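PDB 3UFC: putative uncharacterized protein from Pyrococcus furiosus, which probably binds CRISPR RNA as a Cas6-family protein of the CRISPR antiviral defence system, related to the Cas6 endoribonucleases. Local coordinates for residues 33-37 with 92-98. Numbering follows the deposited sequence.
Sequences KAGAI and IVEGIEK
Lys33 and Ala34 pack against Gly95 where two helices meet almost at right angles. The axes of the two short segments come within 7.4 Å and make an angle of 100°. The backbones are close because Gly95 has no side chain: Lys33 O lies 3.3 Å from Gly95 CA, on the side where a CB would have pointed. One water ties the two main chains together. It donates to Lys33 O at 2.8 Å and to Gly95 O at 2.6 Å, so it joins two carbonyls that could not bond to each other.

The Lys33 side chain starts at this crossing. Its CB rests 3.7 Å from Gly95 O. With chi1 at -63°, CG lies beside the backbone N of Lys33 and the chain moves on past Gly95. CD reaches the flank of Ile96, 4.3 Å from its CG1. The chain then bends at chi4 (-59°), and NZ turns away from helix 92-98. NZ is hydrogen-bonded to Ser99 OG and Glu101 O, and the ammonium group also makes a cation-pi contact with Phe102.

On the inner side, Ala34 CB meets Ile92 CG1 at 4.1 Å, and Ile92 continues to Trp52. On the outer side, Ile37 crosses Glu94 at about a right angle. Ile37 CG1 sits 4.1 Å from Gly95 CA, and the aliphatic part of Lys98 lies nearby. Ile96 packs on Ile7, Val111 and Ile114 of the sheet. This is a glycine-mediated close crossing between the two helices of a ferredoxin-like βαββαβ domain, the N-terminal one of a Cas6-family protein.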
# COMPACT_ATOMS: atom_id res chain seq x y z
N LYS A 33 -10.73 -0.08 -13.66
CA LYS A 33 -10.57 1.16 -14.40
C LYS A 33 -9.31 1.19 -15.27
O LYS A 33 -9.35 1.65 -16.41
CB LYS A 33 -10.57 2.35 -13.44
CG LYS A 33 -11.89 2.51 -12.69
CD LYS A 33 -11.82 3.62 -11.64
CE LYS A 33 -13.11 3.66 -10.83
NZ LYS A 33 -14.30 3.91 -11.71
N ALA A 34 -8.20 0.69 -14.73
CA ALA A 34 -6.95 0.68 -15.49
C ALA A 34 -6.99 -0.32 -16.64
O ALA A 34 -6.47 -0.06 -17.72
CB ALA A 34 -5.78 0.36 -14.56
N GLY A 35 -7.63 -1.46 -16.40
CA GLY A 35 -7.72 -2.48 -17.42
C GLY A 35 -8.53 -2.06 -18.63
O GLY A 35 -8.25 -2.49 -19.75
N ALA A 36 -9.53 -1.21 -18.42
CA ALA A 36 -10.38 -0.73 -19.50
C ALA A 36 -9.57 0.03 -20.54
O ALA A 36 -9.91 0.03 -21.73
CB ALA A 36 -11.48 0.16 -18.94
N ILE A 37 -8.49 0.67 -20.11
CA ILE A 37 -7.65 1.44 -21.01
C ILE A 37 -6.45 0.65 -21.54
O ILE A 37 -5.97 0.92 -22.65
CB ILE A 37 -7.17 2.73 -20.31
CG1 ILE A 37 -8.35 3.70 -20.21
CG2 ILE A 37 -6.00 3.35 -21.07
CD1 ILE A 37 -8.00 5.06 -19.68
N ILE A 92 -3.30 3.66 -14.69
CA ILE A 92 -4.20 3.97 -13.57
C ILE A 92 -4.75 5.39 -13.67
O ILE A 92 -5.96 5.60 -13.50
CB ILE A 92 -3.48 3.79 -12.21
CG1 ILE A 92 -3.24 2.30 -11.93
CG2 ILE A 92 -4.31 4.41 -11.09
CD1 ILE A 92 -2.41 2.03 -10.69
N VAL A 93 -3.88 6.36 -13.94
CA VAL A 93 -4.31 7.75 -14.05
C VAL A 93 -5.34 7.92 -15.17
O VAL A 93 -6.39 8.54 -14.97
CB VAL A 93 -3.11 8.68 -14.32
CG1 VAL A 93 -3.60 10.05 -14.81
CG2 VAL A 93 -2.30 8.85 -13.04
N GLU A 94 -5.03 7.39 -16.35
CA GLU A 94 -5.94 7.48 -17.49
C GLU A 94 -7.24 6.76 -17.19
O GLU A 94 -8.32 7.26 -17.48
CB GLU A 94 -5.28 6.89 -18.74
CG GLU A 94 -4.17 7.74 -19.32
CD GLU A 94 -3.47 7.07 -20.49
OE1 GLU A 94 -4.17 6.50 -21.36
OE2 GLU A 94 -2.22 7.12 -20.54
N GLY A 95 -7.12 5.57 -16.60
CA GLY A 95 -8.30 4.79 -16.27
C GLY A 95 -9.23 5.52 -15.33
O GLY A 95 -10.45 5.44 -15.46
N ILE A 96 -8.65 6.25 -14.37
CA ILE A 96 -9.44 7.00 -13.40
C ILE A 96 -10.00 8.29 -14.00
O ILE A 96 -11.10 8.73 -13.64
CB ILE A 96 -8.60 7.32 -12.15
CG1 ILE A 96 -8.30 6.03 -11.38
CG2 ILE A 96 -9.33 8.33 -11.27
CD1 ILE A 96 -7.44 6.22 -10.15
N GLU A 97 -9.25 8.90 -14.91
CA GLU A 97 -9.71 10.12 -15.56
C GLU A 97 -10.95 9.82 -16.40
O GLU A 97 -11.85 10.65 -16.50
CB GLU A 97 -8.61 10.71 -16.44
CG GLU A 97 -7.56 11.50 -15.67
CD GLU A 97 -8.10 12.81 -15.13
OE1 GLU A 97 -8.40 13.71 -15.95
OE2 GLU A 97 -8.23 12.95 -13.90
N LYS A 98 -10.98 8.63 -16.98
CA LYS A 98 -12.11 8.20 -17.82
C LYS A 98 -13.31 7.74 -16.99
O LYS A 98 -14.46 7.92 -17.40
CB LYS A 98 -11.67 7.07 -18.75
CG LYS A 98 -12.81 6.46 -19.56
CD LYS A 98 -12.30 5.34 -20.45
CE LYS A 98 -13.42 4.72 -21.27
NZ LYS A 98 -12.93 3.61 -22.14
O HOH W 1 -11.32 3.49 -16.98